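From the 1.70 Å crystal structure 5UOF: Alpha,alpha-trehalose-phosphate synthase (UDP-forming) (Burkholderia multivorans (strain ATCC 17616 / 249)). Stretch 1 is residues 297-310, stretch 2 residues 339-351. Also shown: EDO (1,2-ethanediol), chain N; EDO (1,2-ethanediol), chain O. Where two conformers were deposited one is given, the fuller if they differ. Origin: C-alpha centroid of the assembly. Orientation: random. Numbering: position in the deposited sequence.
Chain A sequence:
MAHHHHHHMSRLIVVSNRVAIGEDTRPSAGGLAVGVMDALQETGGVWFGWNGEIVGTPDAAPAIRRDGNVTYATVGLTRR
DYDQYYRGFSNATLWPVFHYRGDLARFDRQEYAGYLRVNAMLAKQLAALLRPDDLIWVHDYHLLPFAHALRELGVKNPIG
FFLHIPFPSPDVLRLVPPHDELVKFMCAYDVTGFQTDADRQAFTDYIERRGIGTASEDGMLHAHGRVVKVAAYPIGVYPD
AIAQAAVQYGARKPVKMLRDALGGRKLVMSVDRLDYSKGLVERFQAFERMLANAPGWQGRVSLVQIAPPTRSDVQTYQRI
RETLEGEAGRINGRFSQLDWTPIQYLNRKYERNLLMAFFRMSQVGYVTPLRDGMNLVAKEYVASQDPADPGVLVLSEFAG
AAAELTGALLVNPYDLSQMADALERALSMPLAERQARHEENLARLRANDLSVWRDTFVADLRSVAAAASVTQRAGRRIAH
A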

# COMPACT_ATOMS: atom_id res chain seq x y z
N TRP A 297 -5.92 35.34 8.83
CA TRP A 297 -6.05 35.08 7.40
C TRP A 297 -7.50 35.07 6.93
O TRP A 297 -7.74 35.10 5.72
CB TRP A 297 -5.37 33.76 7.04
CG TRP A 297 -3.90 33.98 6.82
CD1 TRP A 297 -2.88 33.49 7.58
CD2 TRP A 297 -3.31 34.80 5.81
NE1 TRP A 297 -1.67 33.95 7.08
CE2 TRP A 297 -1.91 34.76 6.00
CE3 TRP A 297 -3.83 35.56 4.75
CZ2 TRP A 297 -1.02 35.46 5.18
CZ3 TRP A 297 -2.94 36.26 3.94
CH2 TRP A 297 -1.55 36.20 4.16
N GLN A 298 -8.46 35.02 7.85
CA GLN A 298 -9.86 35.03 7.45
C GLN A 298 -10.21 36.34 6.76
O GLN A 298 -9.93 37.43 7.28
CB GLN A 298 -10.75 34.80 8.68
CG GLN A 298 -10.67 33.35 9.16
CD GLN A 298 -11.50 33.11 10.41
OE1 GLN A 298 -12.58 33.68 10.58
NE2 GLN A 298 -10.99 32.27 11.30
N GLY A 299 -10.81 36.24 5.57
CA GLY A 299 -11.10 37.40 4.77
C GLY A 299 -9.92 37.97 4.01
O GLY A 299 -10.08 39.01 3.34
N ARG A 300 -8.75 37.35 4.09
CA ARG A 300 -7.54 37.87 3.46
C ARG A 300 -6.93 36.89 2.47
O ARG A 300 -5.90 37.20 1.87
CB ARG A 300 -6.51 38.24 4.52
CG ARG A 300 -7.00 39.34 5.47
CD ARG A 300 -5.86 39.90 6.30
NE ARG A 300 -5.05 40.85 5.54
CZ ARG A 300 -5.11 42.17 5.68
NH1 ARG A 300 -4.33 42.95 4.94
NH2 ARG A 300 -5.96 42.71 6.55
N VAL A 301 -7.52 35.71 2.31
CA VAL A 301 -7.04 34.71 1.36
C VAL A 301 -8.25 33.89 0.92
O VAL A 301 -9.21 33.71 1.68
CB VAL A 301 -5.94 33.81 1.98
CG1 VAL A 301 -6.46 33.10 3.23
CG2 VAL A 301 -5.41 32.79 0.98
N SER A 302 -8.21 33.40 -0.31
CA SER A 302 -9.23 32.50 -0.82
C SER A 302 -8.56 31.33 -1.53
O SER A 302 -7.52 31.48 -2.18
CB SER A 302 -10.18 33.19 -1.81
OG SER A 302 -10.97 34.16 -1.15
N LEU A 303 -9.20 30.17 -1.42
CA LEU A 303 -8.77 28.99 -2.15
C LEU A 303 -9.67 28.82 -3.36
O LEU A 303 -10.90 28.80 -3.23
CB LEU A 303 -8.83 27.75 -1.25
CG LEU A 303 -8.72 26.39 -1.95
CD1 LEU A 303 -7.36 26.24 -2.62
CD2 LEU A 303 -8.95 25.26 -0.92
N VAL A 304 -9.07 28.74 -4.55
CA VAL A 304 -9.79 28.40 -5.77
C VAL A 304 -9.41 26.98 -6.14
O VAL A 304 -8.24 26.71 -6.44
CB VAL A 304 -9.47 29.38 -6.91
CG1 VAL A 304 -10.04 28.88 -8.24
CG2 VAL A 304 -10.06 30.74 -6.61
N GLN A 305 -10.37 26.07 -6.09
CA GLN A 305 -10.20 24.68 -6.52
C GLN A 305 -10.93 24.50 -7.84
O GLN A 305 -12.16 24.61 -7.89
CB GLN A 305 -10.72 23.69 -5.48
CG GLN A 305 -10.69 22.24 -5.96
CD GLN A 305 -9.28 21.69 -6.01
OE1 GLN A 305 -8.59 21.67 -5.00
NE2 GLN A 305 -8.85 21.24 -7.19
N ILE A 306 -10.18 24.22 -8.90
CA ILE A 306 -10.74 23.93 -10.21
C ILE A 306 -10.66 22.42 -10.40
O ILE A 306 -9.63 21.81 -10.11
CB ILE A 306 -10.00 24.69 -11.32
CG1 ILE A 306 -10.24 26.19 -11.16
CG2 ILE A 306 -10.44 24.20 -12.71
CD1 ILE A 306 -9.29 27.05 -11.95
N ALA A 307 -11.76 21.83 -10.86
CA ALA A 307 -11.83 20.40 -11.12
C ALA A 307 -12.45 20.22 -12.50
O ALA A 307 -13.69 20.28 -12.64
CB ALA A 307 -12.64 19.67 -10.05
N PRO A 308 -11.64 20.05 -13.53
CA PRO A 308 -12.17 19.81 -14.86
C PRO A 308 -13.05 18.58 -14.85
O PRO A 308 -12.61 17.51 -14.40
CB PRO A 308 -10.91 19.60 -15.72
CG PRO A 308 -9.79 20.21 -14.92
CD PRO A 308 -10.16 20.03 -13.49
N PRO A 309 -14.30 18.68 -15.29
CA PRO A 309 -15.20 17.53 -15.21
C PRO A 309 -14.69 16.35 -16.02
O PRO A 309 -14.14 16.51 -17.11
CB PRO A 309 -16.52 18.07 -15.79
CG PRO A 309 -16.43 19.56 -15.58
CD PRO A 309 -14.98 19.89 -15.78
N THR A 310 -14.83 15.15 -15.44
CA THR A 310 -14.52 13.88 -16.11
C THR A 310 -15.68 12.93 -15.80
O THR A 310 -15.52 11.95 -15.06
CB THR A 310 -13.18 13.29 -15.64
OG1 THR A 310 -13.19 13.13 -14.22
CG2 THR A 310 -12.01 14.18 -16.05
C1 EDO N . -18.73 36.69 -1.39
O1 EDO N . -19.31 35.44 -0.99
C2 EDO N . -19.40 37.19 -2.66
O2 EDO N . -19.31 36.17 -3.66
C1 EDO O . -15.71 27.81 -18.33
O1 EDO O . -16.19 26.47 -18.27
C2 EDO O . -16.81 28.72 -17.82
O2 EDO O . -16.88 29.88 -18.65
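Stretch 2 (339-351) DWTPIQYLNRKYE

The indole of Trp340 lies flat against the turn that precedes the first strand, with the CA of Gly299 3.7 Å from the centroid of its six-membered ring and 18° off the ring normal, a CH-pi contact over the face. Gly299 has a positive phi (79°) and no side chain, and its N comes within 3.3 Å of Trp340 CZ3. With chi1 at 180° (t) and chi2 at 50°, the same indole turns its NE1 edge to the start of the strand, where NE1 donates two weak hydrogen bonds, to Val301 O (2.9 Å) and to Ser302 OG (3.1 Å).

From here stretch 2 runs alongside stretch 1 as a parallel neighbour. Strand 343-346 follows strand 301-306 in the same direction, their axes 12° apart and 4.8 Å at closest approach. Pro342, with phi/psi of -58/-45, leads into the extended segment, and its O accepts from Leu303 N (2.9 Å). The ladder then alternates: Gln344 N to Leu303 O, Gln305 N to Gln344 O and Leu346 N to Gln305 O, each 2.8 Å, ending with Ala307 N to Leu346 O (2.9 Å). Leu303 thus pairs with Ile343, Val304 with Gln344, Gln305 with Tyr345 and Ile306 with Leu346.

On one face, Leu303 CD2 packs 4.1 Å from Ile343 CG1, and Gln305 CG lies 3.9 Å from Tyr345 CD1. On the other, Val304 CG1 approaches Leu346 CD1 at 4.2 Å, while Ile306 CG2 reaches the ring edge of Tyr350 at CD2 (3.8 Å).

Water extends the pairing at both ends. One molecule accepts from Ser302 OG (2.7 Å) and donates to Thr341 O (2.6 Å) and Gln344 OE1 (2.8 Å); another joins Ala307 O to Asn347 ND2, 2.7 Å from each. Beyond the ladder, Pro309 CG rests 3.4 Å from Asn347 O.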

# COMPACT_ATOMS: atom_id res chain seq x y z
N ASP A 339 -18.72 39.51 2.10
CA ASP A 339 -18.02 39.66 0.83
C ASP A 339 -16.85 38.69 0.70
O ASP A 339 -15.86 38.99 0.04
CB ASP A 339 -17.54 41.10 0.63
CG ASP A 339 -16.41 41.48 1.57
OD1 ASP A 339 -16.24 40.80 2.60
OD2 ASP A 339 -15.70 42.46 1.25
N TRP A 340 -16.96 37.51 1.31
CA TRP A 340 -15.86 36.55 1.23
C TRP A 340 -16.40 35.13 1.18
O TRP A 340 -17.06 34.68 2.13
CB TRP A 340 -14.91 36.70 2.42
CG TRP A 340 -13.76 35.75 2.39
CD1 TRP A 340 -12.92 35.50 1.34
CD2 TRP A 340 -13.31 34.93 3.47
NE1 TRP A 340 -11.97 34.57 1.71
CE2 TRP A 340 -12.19 34.21 3.01
CE3 TRP A 340 -13.75 34.74 4.79
CZ2 TRP A 340 -11.50 33.31 3.83
CZ3 TRP A 340 -13.06 33.85 5.60
CH2 TRP A 340 -11.95 33.14 5.12
N THR A 341 -16.10 34.43 0.07
CA THR A 341 -16.27 32.99 -0.06
C THR A 341 -14.91 32.33 0.16
O THR A 341 -14.02 32.49 -0.69
CB THR A 341 -16.83 32.63 -1.45
OG1 THR A 341 -18.20 33.08 -1.56
CG2 THR A 341 -16.79 31.12 -1.70
N PRO A 342 -14.69 31.64 1.28
CA PRO A 342 -13.35 31.05 1.53
C PRO A 342 -12.88 30.08 0.46
O PRO A 342 -11.71 30.13 0.05
CB PRO A 342 -13.53 30.35 2.89
CG PRO A 342 -14.61 31.16 3.58
CD PRO A 342 -15.53 31.65 2.49
N ILE A 343 -13.75 29.17 0.01
CA ILE A 343 -13.38 28.16 -0.98
C ILE A 343 -14.29 28.33 -2.19
O ILE A 343 -15.51 28.11 -2.10
CB ILE A 343 -13.48 26.73 -0.43
CG1 ILE A 343 -12.50 26.52 0.72
CG2 ILE A 343 -13.17 25.72 -1.56
CD1 ILE A 343 -12.55 25.09 1.30
N GLN A 344 -13.71 28.74 -3.31
CA GLN A 344 -14.40 28.71 -4.59
C GLN A 344 -14.11 27.37 -5.25
O GLN A 344 -12.96 27.09 -5.59
CB GLN A 344 -13.95 29.86 -5.49
CG GLN A 344 -14.19 31.22 -4.88
CD GLN A 344 -13.59 32.33 -5.71
OE1 GLN A 344 -12.79 33.13 -5.20
NE2 GLN A 344 -13.97 32.39 -6.98
N TYR A 345 -15.14 26.55 -5.42
CA TYR A 345 -14.98 25.20 -5.93
C TYR A 345 -15.71 25.14 -7.27
O TYR A 345 -16.95 25.23 -7.32
CB TYR A 345 -15.50 24.17 -4.93
CG TYR A 345 -15.60 22.78 -5.48
CD1 TYR A 345 -14.62 22.28 -6.32
CD2 TYR A 345 -16.68 21.97 -5.16
CE1 TYR A 345 -14.71 21.01 -6.84
CE2 TYR A 345 -16.78 20.70 -5.68
CZ TYR A 345 -15.80 20.23 -6.51
OH TYR A 345 -15.91 18.97 -7.02
N LEU A 346 -14.94 25.01 -8.35
CA LEU A 346 -15.41 25.23 -9.71
C LEU A 346 -15.27 23.93 -10.49
O LEU A 346 -14.15 23.52 -10.81
CB LEU A 346 -14.62 26.35 -10.38
CG LEU A 346 -14.85 27.71 -9.71
CD1 LEU A 346 -13.76 28.71 -10.10
CD2 LEU A 346 -16.24 28.23 -10.10
N ASN A 347 -16.40 23.31 -10.82
CA ASN A 347 -16.44 22.08 -11.60
C ASN A 347 -16.51 22.45 -13.09
O ASN A 347 -17.51 22.23 -13.77
CB ASN A 347 -17.63 21.23 -11.19
CG ASN A 347 -17.51 20.72 -9.77
OD1 ASN A 347 -18.27 21.12 -8.88
ND2 ASN A 347 -16.56 19.83 -9.55
N ARG A 348 -15.42 23.04 -13.57
CA ARG A 348 -15.40 23.74 -14.84
C ARG A 348 -14.08 23.50 -15.56
O ARG A 348 -13.03 23.32 -14.94
CB ARG A 348 -15.55 25.27 -14.67
CG ARG A 348 -16.69 25.72 -13.79
CD ARG A 348 -18.00 25.73 -14.55
NE ARG A 348 -19.13 26.06 -13.67
CZ ARG A 348 -20.02 25.18 -13.24
NH1 ARG A 348 -19.94 23.91 -13.61
NH2 ARG A 348 -21.00 25.57 -12.44
N LYS A 349 -14.15 23.55 -16.88
CA LYS A 349 -12.98 23.46 -17.75
C LYS A 349 -12.58 24.86 -18.19
O LYS A 349 -13.41 25.61 -18.72
CB LYS A 349 -13.28 22.57 -18.96
CG LYS A 349 -12.27 22.67 -20.10
CD LYS A 349 -10.95 22.00 -19.75
CE LYS A 349 -9.97 22.06 -20.93
NZ LYS A 349 -10.46 21.32 -22.13
N TYR A 350 -11.31 25.21 -17.99
CA TYR A 350 -10.77 26.49 -18.45
C TYR A 350 -9.66 26.26 -19.46
O TYR A 350 -8.92 25.28 -19.36
CB TYR A 350 -10.22 27.33 -17.28
CG TYR A 350 -11.31 27.69 -16.30
CD1 TYR A 350 -12.12 28.80 -16.53
CD2 TYR A 350 -11.55 26.91 -15.18
CE1 TYR A 350 -13.13 29.13 -15.65
CE2 TYR A 350 -12.56 27.23 -14.30
CZ TYR A 350 -13.35 28.34 -14.54
OH TYR A 350 -14.37 28.66 -13.69
N GLU A 351 -9.56 27.16 -20.45
CA GLU A 351 -8.42 27.17 -21.36
C GLU A 351 -7.11 27.04 -20.60
O GLU A 351 -6.92 27.66 -19.55
CB GLU A 351 -8.38 28.46 -22.16
CG GLU A 351 -9.28 28.56 -23.34
CD GLU A 351 -8.99 29.83 -24.10
OE1 GLU A 351 -7.85 29.98 -24.60
OE2 GLU A 351 -9.87 30.71 -24.16
O HOH W 1 -13.20 33.99 -2.62
O HOH W 2 -15.67 18.65 -11.77